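Ethanolamine utilization protein EutL (PDB 4TLH) probably forms part of the protein shell of the ethanolamine-utilization bacterial microcompartment, assembling as a trimer of chains that each carry two BMC-type domains. Local coordinates at residues 27-32 with 86-91; 113-118 with 206-211; 168-173 with 194-199. All coordinates share one frame; numbering follows the deposited sequence. Where two conformers were deposited one is given.

In the fold
The chain holds two alpha/beta BMC-type halves, and the three contacts sample both. Contact 1 (27-32 with 86-91) lies on the four-stranded sheet of the first half. Contacts 2 and 3 belong to the six-stranded sheet and share helix 193-211: contact 3 (168-173 with 194-199) uses its beginning and contact 2 (113-118 with 206-211) its end, their centres 21 Å apart, with contact 3 nested in the chain loop that contact 2 closes. Contacts 1 and 2 sit on opposite sides of the chain's centre, about 40 Å between centres. Residues of contacts 2 and 3 also pack on a second subunit, and a sodium ion is bound by the loop of contact 2, at Glu117.

Contact 1: 27-32 with 86-91; sequences LELEPH and ILAGPS
Segments 27-32 and 86-91 run in much the same direction, 24° apart end to end, closing from 9.3 Å between the CA atoms of Leu27 and Ile86 to 5.0 Å between those of His32 and Pro90. The first leaves helix 21-26 through a Schellman motif at Glu28 and runs along one face of the four-stranded antiparallel sheet of the first BMC-type half, beside strand 83-89; the second is the end of that strand and the turn that follows. At the wide end the leucine and isoleucine side chains cross at about a right angle, Leu27 CD2 meeting Ile86 CD1 at 4.2 Å. Its first torsion (chi1 -75°, CG anti to the carbonyl carbon) turns Leu27 CD2 toward Ile86. Leu29 makes the next apolar step, its CD2 lying 4.2 Å from Ala88 CB, and it also packs on Val63 and Leu36 of the flanking strands. The His32 ring plays another part: its NE2 is hydrogen-bonded to Asp61, while Glu30 OE1 lies in the ring plane at its edge. Where the segments come together the contact is backbone to backbone. Pro90 N carries no hydrogen, and it is Pro90 CA that makes a CH...O contact with His32 O at 3.3 Å, bent to 132° at the hydrogen.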
ATOM      1  N   LEU A  27       8.760 -17.685  -9.404  1.00 36.65           N
ATOM      2  CA  LEU A  27       9.491 -16.459  -9.701  1.00 37.08           C
ATOM      3  C   LEU A  27       9.598 -16.235 -11.202  1.00 38.61           C
ATOM      4  O   LEU A  27      10.232 -15.282 -11.649  1.00 32.56           O
ATOM      5  CB  LEU A  27      10.883 -16.500  -9.068  1.00 38.35           C
ATOM      6  CG  LEU A  27      10.900 -16.271  -7.551  1.00 36.82           C
ATOM      7  CD1 LEU A  27      12.301 -16.447  -7.026  1.00 36.62           C
ATOM      8  CD2 LEU A  27      10.356 -14.878  -7.182  1.00 34.20           C
ATOM      9  N   GLU A  28       8.964 -17.121 -11.969  1.00 46.45           N
ATOM     10  CA  GLU A  28       8.953 -17.040 -13.427  1.00 49.44           C
ATOM     11  C   GLU A  28      10.370 -17.133 -13.975  1.00 40.71           C
ATOM     12  O   GLU A  28      10.740 -16.411 -14.895  1.00 38.56           O
ATOM     13  CB  GLU A  28       8.270 -15.750 -13.888  1.00 59.48           C
ATOM     14  CG  GLU A  28       6.866 -15.590 -13.323  1.00 71.68           C
ATOM     15  CD  GLU A  28       6.146 -14.358 -13.842  1.00 82.77           C
ATOM     16  OE1 GLU A  28       6.809 -13.326 -14.093  1.00 85.63           O
ATOM     17  OE2 GLU A  28       4.907 -14.428 -14.000  1.00 87.66           O
ATOM     18  N   LEU A  29      11.156 -18.047 -13.412  1.00 36.20           N
ATOM     19  CA  LEU A  29      12.534 -18.248 -13.846  1.00 34.57           C
ATOM     20  C   LEU A  29      12.651 -19.054 -15.147  1.00 35.06           C
ATOM     21  O   LEU A  29      11.875 -19.976 -15.402  1.00 35.24           O
ATOM     22  CB  LEU A  29      13.337 -18.955 -12.756  1.00 36.21           C
ATOM     23  CG  LEU A  29      13.558 -18.237 -11.430  1.00 38.82           C
ATOM     24  CD1 LEU A  29      14.629 -18.997 -10.662  1.00 42.02           C
ATOM     25  CD2 LEU A  29      13.974 -16.792 -11.617  1.00 37.93           C
ATOM     26  N   GLU A  30      13.650 -18.696 -15.948  1.00 38.00           N
ATOM     27  CA  GLU A  30      13.936 -19.341 -17.226  1.00 43.37           C
ATOM     28  C   GLU A  30      14.939 -20.485 -17.040  1.00 36.17           C
ATOM     29  O   GLU A  30      15.574 -20.591 -15.991  1.00 34.91           O
ATOM     30  CB  GLU A  30      14.477 -18.315 -18.224  1.00 56.81           C
ATOM     31  CG  GLU A  30      13.573 -17.102 -18.396  1.00 67.45           C
ATOM     32  CD  GLU A  30      13.925 -16.266 -19.611  1.00 76.37           C
ATOM     33  OE1 GLU A  30      14.909 -16.597 -20.302  1.00 79.64           O
ATOM     34  OE2 GLU A  30      13.210 -15.274 -19.878  1.00 79.09           O
ATOM     35  N   PRO A  31      15.090 -21.339 -18.058  1.00 33.19           N
ATOM     36  CA  PRO A  31      15.953 -22.517 -17.897  1.00 33.83           C
ATOM     37  C   PRO A  31      17.379 -22.203 -17.425  1.00 34.50           C
ATOM     38  O   PRO A  31      17.983 -23.047 -16.762  1.00 34.66           O
ATOM     39  CB  PRO A  31      15.961 -23.129 -19.298  1.00 35.11           C
ATOM     40  CG  PRO A  31      14.627 -22.751 -19.864  1.00 33.93           C
ATOM     41  CD  PRO A  31      14.326 -21.380 -19.316  1.00 31.80           C
ATOM     42  N   HIS A  32      17.888 -21.011 -17.722  1.00 35.07           N
ATOM     43  CA  HIS A  32      19.236 -20.631 -17.301  1.00 38.96           C
ATOM     44  C   HIS A  32      19.228 -19.842 -15.985  1.00 36.32           C
ATOM     45  O   HIS A  32      20.263 -19.362 -15.535  1.00 38.55           O
ATOM     46  CB  HIS A  32      19.925 -19.819 -18.410  1.00 47.05           C
ATOM     47  CG  HIS A  32      19.339 -18.459 -18.623  1.00 54.06           C
ATOM     48  ND1 HIS A  32      18.138 -18.257 -19.270  1.00 57.03           N
ATOM     49  CD2 HIS A  32      19.793 -17.229 -18.282  1.00 57.33           C
ATOM     50  CE1 HIS A  32      17.874 -16.962 -19.308  1.00 59.24           C
ATOM     51  NE2 HIS A  32      18.862 -16.317 -18.716  1.00 59.31           N
ATOM     52  N   ILE A  86      15.931  -9.389  -6.997  1.00 13.81           N
ATOM     53  CA  ILE A  86      16.448 -10.712  -7.256  1.00 15.20           C
ATOM     54  C   ILE A  86      17.099 -10.741  -8.634  1.00 14.87           C
ATOM     55  O   ILE A  86      16.468 -10.453  -9.641  1.00 14.85           O
ATOM     56  CB  ILE A  86      15.339 -11.786  -7.153  1.00 17.24           C
ATOM     57  CG1 ILE A  86      14.593 -11.628  -5.814  1.00 17.96           C
ATOM     58  CG2 ILE A  86      15.939 -13.183  -7.313  1.00 17.48           C
ATOM     59  CD1 ILE A  86      13.485 -12.648  -5.583  1.00 18.17           C
ATOM     60  N   LEU A  87      18.369 -11.119  -8.639  1.00 15.60           N
ATOM     61  CA  LEU A  87      19.113 -11.431  -9.846  1.00 16.90           C
ATOM     62  C   LEU A  87      19.128 -12.930 -10.039  1.00 19.52           C
ATOM     63  O   LEU A  87      19.195 -13.685  -9.062  1.00 21.96           O
ATOM     64  CB  LEU A  87      20.544 -10.927  -9.750  1.00 16.10           C
ATOM     65  CG  LEU A  87      20.780  -9.435  -9.625  1.00 17.65           C
ATOM     66  CD1 LEU A  87      22.245  -9.163  -9.327  1.00 17.14           C
ATOM     67  CD2 LEU A  87      20.342  -8.719 -10.905  1.00 17.56           C
ATOM     68  N   ALA A  88      19.073 -13.362 -11.288  1.00 19.36           N
ATOM     69  CA  ALA A  88      19.248 -14.772 -11.616  1.00 21.79           C
ATOM     70  C   ALA A  88      20.308 -14.965 -12.694  1.00 20.05           C
ATOM     71  O   ALA A  88      20.399 -14.180 -13.630  1.00 20.80           O
ATOM     72  CB  ALA A  88      17.924 -15.376 -12.063  1.00 25.36           C
ATOM     73  N   GLY A  89      21.077 -16.043 -12.576  1.00 21.00           N
ATOM     74  CA  GLY A  89      22.109 -16.380 -13.541  1.00 21.93           C
ATOM     75  C   GLY A  89      22.349 -17.882 -13.583  1.00 24.06           C
ATOM     76  O   GLY A  89      21.772 -18.646 -12.782  1.00 23.57           O
ATOM     77  N   PRO A  90      23.219 -18.317 -14.497  1.00 28.06           N
ATOM     78  CA  PRO A  90      23.481 -19.745 -14.716  1.00 30.02           C
ATOM     79  C   PRO A  90      24.212 -20.425 -13.563  1.00 30.72           C
ATOM     80  O   PRO A  90      24.053 -21.643 -13.375  1.00 33.28           O
ATOM     81  CB  PRO A  90      24.351 -19.743 -15.971  1.00 32.13           C
ATOM     82  CG  PRO A  90      25.021 -18.429 -15.957  1.00 32.80           C
ATOM     83  CD  PRO A  90      24.025 -17.466 -15.385  1.00 31.47           C
ATOM     84  N   SER A  91      24.991 -19.653 -12.809  1.00 28.76           N
ATOM     85  CA  SER A  91      25.871 -20.202 -11.780  1.00 29.33           C
ATOM     86  C   SER A  91      25.999 -19.248 -10.602  1.00 29.86           C
ATOM     87  O   SER A  91      25.756 -18.045 -10.749  1.00 28.48           O
ATOM     88  CB  SER A  91      27.264 -20.454 -12.355  1.00 29.21           C
ATOM     89  OG  SER A  91      27.874 -19.200 -12.635  1.00 29.63           O
TER

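Contact 2: 113-118 with 206-211; sequences VSANED and AVQSVA. With NA (sodium ion), chain E.
Apolar packing comes first: Ala115, just past strand 112-114, pushes its methyl against the last turns of helix 193-211, where its CA comes within 5.0 Å of the CA of Gln208. Ala115 CB meets Ala211 CB at 3.7 Å and Val207 CG1 at 4.2 Å, touching residues one helical turn apart. The Val207 branch that meets it, CG1, is the one anti to the backbone N (chi1 175°). The aliphatic part of Gln208 flanks the same methyl, while its NE2 is hydrogen-bonded to Tyr123 OH of strand 122-128. The Ala211 methyl also lies 3.5 Å from Ala115 O.

Polar links are indirect. A water accepts from Asn116 ND2 at 3.0 Å and donates to Ala211 O at 2.7 Å, bridging the loop to a carbonyl at the helix end. The other end of that amide, OD1, takes the backbone N-H of Ser120, which would help fix the rotation of the group. Within the loop, Asn116 N donates to Ser114 OG at an angle of 152°, forming an ST turn.

Metal coordination belongs to the loop alone, at a residue that does not touch the helix: Glu117 O binds a sodium ion at 2.3 Å, together with two waters.

The chemistry thus divides, with small methyls setting a close approach of loop to helix and a water carrying the polar connection between them.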
ATOM      1  N   VAL A 113      18.736  13.124  -3.548  1.00 16.43           N
ATOM      2  CA  VAL A 113      19.366  14.378  -3.154  1.00 17.50           C
ATOM      3  C   VAL A 113      18.343  15.186  -2.365  1.00 17.67           C
ATOM      4  O   VAL A 113      17.183  15.215  -2.708  1.00 18.70           O
ATOM      5  CB  VAL A 113      19.848  15.176  -4.381  1.00 19.64           C
ATOM      6  CG1 VAL A 113      20.476  16.484  -3.969  1.00 19.49           C
ATOM      7  CG2 VAL A 113      20.861  14.341  -5.163  1.00 22.87           C
ATOM      8  N   SER A 114      18.778  15.816  -1.291  1.00 17.26           N
ATOM      9  CA  SER A 114      17.914  16.692  -0.522  1.00 17.08           C
ATOM     10  C   SER A 114      17.609  18.007  -1.248  1.00 17.01           C
ATOM     11  O   SER A 114      18.500  18.611  -1.859  1.00 17.57           O
ATOM     12  CB  SER A 114      18.562  17.003   0.819  1.00 17.27           C
ATOM     13  OG  SER A 114      17.835  18.020   1.480  1.00 18.32           O
ATOM     14  N   ALA A 115      16.352  18.428  -1.158  1.00 16.41           N
ATOM     15  CA  ALA A 115      15.865  19.681  -1.744  1.00 17.88           C
ATOM     16  C   ALA A 115      15.694  20.800  -0.716  1.00 19.74           C
ATOM     17  O   ALA A 115      15.341  21.929  -1.074  1.00 20.40           O
ATOM     18  CB  ALA A 115      14.538  19.447  -2.450  1.00 17.49           C
ATOM     19  N   ASN A 116      15.915  20.504   0.561  1.00 19.28           N
ATOM     20  CA  ASN A 116      15.731  21.531   1.574  1.00 18.92           C
ATOM     21  C   ASN A 116      16.562  21.315   2.836  1.00 19.24           C
ATOM     22  O   ASN A 116      17.332  20.352   2.948  1.00 18.79           O
ATOM     23  CB  ASN A 116      14.237  21.657   1.931  1.00 20.12           C
ATOM     24  CG  ASN A 116      13.649  20.399   2.588  1.00 20.64           C
ATOM     25  OD1 ASN A 116      14.350  19.440   2.922  1.00 21.33           O
ATOM     26  ND2 ASN A 116      12.335  20.421   2.790  1.00 20.52           N
ATOM     27  N   GLU A 117      16.392  22.230   3.783  1.00 20.50           N
ATOM     28  CA  GLU A 117      17.303  22.360   4.916  1.00 21.19           C
ATOM     29  C   GLU A 117      17.309  21.143   5.821  1.00 21.09           C
ATOM     30  O   GLU A 117      18.367  20.742   6.299  1.00 22.27           O
ATOM     31  CB  GLU A 117      16.950  23.606   5.727  1.00 24.57           C
ATOM     32  CG  GLU A 117      17.562  24.866   5.169  1.00 28.88           C
ATOM     33  CD  GLU A 117      19.073  24.882   5.302  1.00 32.71           C
ATOM     34  OE1 GLU A 117      19.576  24.551   6.405  1.00 35.25           O
ATOM     35  OE2 GLU A 117      19.755  25.225   4.308  1.00 33.17           O
ATOM     36  N   ASP A 118      16.149  20.542   6.053  1.00 20.92           N
ATOM     37  CA  ASP A 118      16.078  19.424   6.979  1.00 23.10           C
ATOM     38  C   ASP A 118      15.976  18.104   6.243  1.00 19.85           C
ATOM     39  O   ASP A 118      15.735  17.073   6.851  1.00 18.86           O
ATOM     40  CB  ASP A 118      14.905  19.601   7.953  1.00 29.54           C
ATOM     41  CG  ASP A 118      13.545  19.554   7.272  1.00 35.30           C
ATOM     42  OD1 ASP A 118      13.463  19.707   6.034  1.00 33.13           O
ATOM     43  OD2 ASP A 118      12.546  19.377   8.007  1.00 40.46           O
ATOM     44  N   ALA A 206      13.293  22.036 -10.636  1.00 16.34           N
ATOM     45  CA  ALA A 206      11.880  22.280 -10.439  1.00 15.69           C
ATOM     46  C   ALA A 206      11.452  21.747  -9.078  1.00 16.56           C
ATOM     47  O   ALA A 206      10.632  22.374  -8.395  1.00 18.24           O
ATOM     48  CB  ALA A 206      11.074  21.653 -11.541  1.00 14.48           C
ATOM     49  N   VAL A 207      12.011  20.605  -8.671  1.00 15.43           N
ATOM     50  CA  VAL A 207      11.729  20.086  -7.326  1.00 16.01           C
ATOM     51  C   VAL A 207      12.275  21.063  -6.269  1.00 16.60           C
ATOM     52  O   VAL A 207      11.595  21.369  -5.288  1.00 17.64           O
ATOM     53  CB  VAL A 207      12.332  18.692  -7.078  1.00 15.68           C
ATOM     54  CG1 VAL A 207      12.112  18.271  -5.646  1.00 15.29           C
ATOM     55  CG2 VAL A 207      11.706  17.657  -7.986  1.00 15.89           C
ATOM     56  N   GLN A 208      13.484  21.562  -6.476  1.00 15.62           N
ATOM     57  CA  GLN A 208      14.063  22.497  -5.514  1.00 19.27           C
ATOM     58  C   GLN A 208      13.203  23.754  -5.421  1.00 20.21           C
ATOM     59  O   GLN A 208      13.051  24.327  -4.344  1.00 20.41           O
ATOM     60  CB  GLN A 208      15.509  22.846  -5.883  1.00 26.24           C
ATOM     61  CG  GLN A 208      16.462  21.688  -5.618  1.00 29.60           C
ATOM     62  CD  GLN A 208      17.900  22.008  -5.949  1.00 34.88           C
ATOM     63  OE1 GLN A 208      18.289  23.175  -6.042  1.00 34.99           O
ATOM     64  NE2 GLN A 208      18.702  20.963  -6.134  1.00 38.73           N
ATOM     65  N   SER A 209      12.622  24.154  -6.551  1.00 20.67           N
ATOM     66  CA  SER A 209      11.819  25.367  -6.625  1.00 20.70           C
ATOM     67  C   SER A 209      10.569  25.241  -5.753  1.00 20.10           C
ATOM     68  O   SER A 209      10.219  26.165  -5.012  1.00 19.96           O
ATOM     69  CB  SER A 209      11.434  25.646  -8.074  1.00 26.14           C
ATOM     70  OG  SER A 209      10.916  26.951  -8.208  1.00 34.00           O
ATOM     71  N   VAL A 210       9.910  24.086  -5.837  1.00 18.77           N
ATOM     72  CA  VAL A 210       8.736  23.814  -5.010  1.00 20.62           C
ATOM     73  C   VAL A 210       9.145  23.731  -3.538  1.00 19.60           C
ATOM     74  O   VAL A 210       8.477  24.277  -2.643  1.00 18.19           O
ATOM     75  CB  VAL A 210       8.041  22.510  -5.426  1.00 21.54           C
ATOM     76  CG1 VAL A 210       6.909  22.170  -4.464  1.00 22.04           C
ATOM     77  CG2 VAL A 210       7.485  22.640  -6.834  1.00 23.13           C
ATOM     78  N   ALA A 211      10.263  23.065  -3.288  1.00 19.13           N
ATOM     79  CA  ALA A 211      10.691  22.856  -1.918  1.00 19.45           C
ATOM     80  C   ALA A 211      10.949  24.191  -1.235  1.00 21.70           C
ATOM     81  O   ALA A 211      10.692  24.344  -0.047  1.00 23.92           O
ATOM     82  CB  ALA A 211      11.921  21.978  -1.876  1.00 18.35           C
TER
HETATM   83 NA    NA E 302      19.667  20.203   8.098  1.00 30.89          NA
HETATM   84  O   HOH W   1      10.797  22.872   2.191  1.00 21.88           O
HETATM   85  O   HOH W   2      19.536  17.834   7.831  1.00 27.90           O
HETATM   86  O   HOH W   3      21.685  20.499   6.749  1.00 19.98           O

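Contact 3: 168-173 with 194-199; sequences ADVEMC and SACKAA
In the second BMC-type half of the chain, the link from helix 154-167 into strand 171-176, an outermost strand, within this chain, of the six-stranded sheet, passes over the beginning of helix 193-211. Ala168, the first residue to leave the preceding helix, and Val170 are the side chains pressed onto it, and on the helix they meet Ala195, Cys196, Ala198 and Ala199.

The methyl of Ala168 rests over the helix backbone. Its CB is 3.4 Å from Ala195 O and 3.7 Å from Ala199 N, which are themselves the two ends of an i-to-i+4 helical hydrogen bond of 2.9 Å, so the methyl lies alongside this bond. Ala198 CB and Ala199 CB also touch it, the former 3.9 Å from Ala168 CB.

Asp169 is the centre of an inverse gamma turn, closed by a weak bond from Val170 N to Ala168 O. The end of the acidic side chain leads away from the helix, yet Asp169 O comes over the methyl of Ala195, 3.7 Å from its CB.

Val170 packs next against the helix. With CG1 anti to its carbonyl carbon (chi1 -73°), this branch reaches the helix and does most of the touching: it is 3.6 Å from Ala195 O, 4.0 Å from Ala195 CB and 4.4 Å from Cys196 SG. CG2 also approaches the Ala199 methyl. Val170 packs in addition on Leu189 of the neighbouring strand 185-191, which joins the helix contact to the sheet.

Because the helix offers chiefly alanine methyls and backbone here, the link can lie close against it; the hold is van der Waals packing, with the carboxylate of Asp169 directed elsewhere.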
ATOM      1  N   ALA A 168      13.243  19.581 -22.295  1.00 22.38           N
ATOM      2  CA  ALA A 168      14.131  18.720 -23.061  1.00 24.32           C
ATOM      3  C   ALA A 168      13.390  17.917 -24.136  1.00 24.72           C
ATOM      4  O   ALA A 168      12.174  17.717 -24.054  1.00 23.87           O
ATOM      5  CB  ALA A 168      14.869  17.782 -22.104  1.00 26.09           C
ATOM      6  N   ASP A 169      14.130  17.476 -25.151  1.00 26.21           N
ATOM      7  CA  ASP A 169      13.553  16.657 -26.212  1.00 28.76           C
ATOM      8  C   ASP A 169      13.506  15.186 -25.770  1.00 24.43           C
ATOM      9  O   ASP A 169      14.237  14.336 -26.273  1.00 24.84           O
ATOM     10  CB  ASP A 169      14.353  16.815 -27.512  1.00 38.38           C
ATOM     11  CG  ASP A 169      13.602  16.297 -28.729  1.00 45.65           C
ATOM     12  OD1 ASP A 169      12.361  16.159 -28.660  1.00 45.46           O
ATOM     13  OD2 ASP A 169      14.257  16.040 -29.765  1.00 51.50           O
ATOM     14  N   VAL A 170      12.640  14.909 -24.818  1.00 21.43           N
ATOM     15  CA  VAL A 170      12.501  13.549 -24.271  1.00 21.62           C
ATOM     16  C   VAL A 170      11.061  13.100 -24.440  1.00 24.01           C
ATOM     17  O   VAL A 170      10.186  13.927 -24.666  1.00 25.29           O
ATOM     18  CB  VAL A 170      12.922  13.494 -22.799  1.00 20.59           C
ATOM     19  CG1 VAL A 170      14.449  13.614 -22.688  1.00 22.93           C
ATOM     20  CG2 VAL A 170      12.223  14.589 -22.010  1.00 18.01           C
ATOM     21  N   GLU A 171      10.821  11.795 -24.364  1.00 25.13           N
ATOM     22  CA  GLU A 171       9.462  11.262 -24.371  1.00 28.14           C
ATOM     23  C   GLU A 171       9.238  10.430 -23.105  1.00 24.44           C
ATOM     24  O   GLU A 171      10.174   9.854 -22.573  1.00 23.09           O
ATOM     25  CB  GLU A 171       9.212  10.425 -25.632  1.00 36.74           C
ATOM     26  CG  GLU A 171       9.849   9.043 -25.624  1.00 44.18           C
ATOM     27  CD  GLU A 171       9.486   8.218 -26.856  1.00 50.02           C
ATOM     28  OE1 GLU A 171       9.203   7.011 -26.703  1.00 49.64           O
ATOM     29  OE2 GLU A 171       9.482   8.778 -27.972  1.00 53.84           O
ATOM     30  N   MET A 172       8.004  10.374 -22.613  1.00 25.36           N
ATOM     31  CA  MET A 172       7.707   9.614 -21.412  1.00 26.31           C
ATOM     32  C   MET A 172       7.474   8.151 -21.779  1.00 27.07           C
ATOM     33  O   MET A 172       6.594   7.823 -22.588  1.00 31.82           O
ATOM     34  CB  MET A 172       6.495  10.191 -20.676  1.00 25.05           C
ATOM     35  CG  MET A 172       6.176   9.487 -19.333  1.00 21.00           C
ATOM     36  SD  MET A 172       5.429  10.607 -18.105  1.00 48.70           S
ATOM     37  CE  MET A 172       4.183  11.440 -19.085  1.00 40.74           C
ATOM     38  N   CYS A 173       8.291   7.283 -21.195  1.00 21.53           N
ATOM     39  CA  CYS A 173       8.232   5.861 -21.476  1.00 20.47           C
ATOM     40  C   CYS A 173       7.392   5.135 -20.445  1.00 22.62           C
ATOM     41  O   CYS A 173       6.657   4.199 -20.767  1.00 24.82           O
ATOM     42  CB  CYS A 173       9.630   5.268 -21.480  1.00 17.91           C
ATOM     43  SG  CYS A 173      10.712   5.907 -22.761  1.00 25.22           S
ATOM     44  N   SER A 194      22.315  13.610 -24.005  0.55 26.89           N
ATOM     45  CA  SER A 194      22.304  15.022 -23.624  0.55 27.07           C
ATOM     46  C   SER A 194      20.893  15.491 -23.258  0.55 25.68           C
ATOM     47  O   SER A 194      20.721  16.271 -22.321  0.55 24.54           O
ATOM     48  CB  SER A 194      22.883  15.894 -24.748  0.55 29.15           C
ATOM     49  OG  SER A 194      24.305  15.875 -24.732  0.55 31.44           O
ATOM     50  N   ALA A 195      19.885  15.009 -23.984  1.00 26.21           N
ATOM     51  CA  ALA A 195      18.489  15.371 -23.704  1.00 25.64           C
ATOM     52  C   ALA A 195      18.025  14.798 -22.366  1.00 22.59           C
ATOM     53  O   ALA A 195      17.363  15.479 -21.581  1.00 22.69           O
ATOM     54  CB  ALA A 195      17.582  14.891 -24.817  1.00 25.79           C
ATOM     55  N   CYS A 196      18.368  13.539 -22.103  1.00 20.17           N
ATOM     56  CA  CYS A 196      18.056  12.953 -20.797  1.00 20.70           C
ATOM     57  C   CYS A 196      18.783  13.697 -19.684  1.00 21.97           C
ATOM     58  O   CYS A 196      18.235  13.915 -18.613  1.00 21.10           O
ATOM     59  CB  CYS A 196      18.425  11.473 -20.759  1.00 21.46           C
ATOM     60  SG  CYS A 196      17.399  10.452 -21.825  1.00 22.80           S
ATOM     61  N   LYS A 197      20.015  14.119 -19.950  1.00 24.00           N
ATOM     62  CA  LYS A 197      20.754  14.895 -18.962  1.00 24.62           C
ATOM     63  C   LYS A 197      20.049  16.232 -18.707  1.00 21.15           C
ATOM     64  O   LYS A 197      19.929  16.656 -17.560  1.00 19.89           O
ATOM     65  CB  LYS A 197      22.204  15.082 -19.429  1.00 30.51           C
ATOM     66  CG  LYS A 197      22.921  16.331 -18.950  1.00 39.29           C
ATOM     67  CD  LYS A 197      23.341  16.295 -17.493  1.00 45.98           C
ATOM     68  CE  LYS A 197      24.223  17.525 -17.216  1.00 52.24           C
ATOM     69  NZ  LYS A 197      24.310  17.897 -15.782  1.00 54.49           N
ATOM     70  N   ALA A 198      19.552  16.854 -19.775  1.00 19.17           N
ATOM     71  CA  ALA A 198      18.844  18.134 -19.697  1.00 19.75           C
ATOM     72  C   ALA A 198      17.533  18.002 -18.914  1.00 18.95           C
ATOM     73  O   ALA A 198      17.165  18.894 -18.149  1.00 18.97           O
ATOM     74  CB  ALA A 198      18.568  18.651 -21.076  1.00 20.30           C
ATOM     75  N   ALA A 199      16.835  16.888 -19.123  1.00 19.38           N
ATOM     76  CA  ALA A 199      15.627  16.577 -18.369  1.00 19.10           C
ATOM     77  C   ALA A 199      15.941  16.391 -16.880  1.00 18.67           C
ATOM     78  O   ALA A 199      15.219  16.897 -16.012  1.00 17.42           O
ATOM     79  CB  ALA A 199      14.959  15.318 -18.932  1.00 18.74           C
TER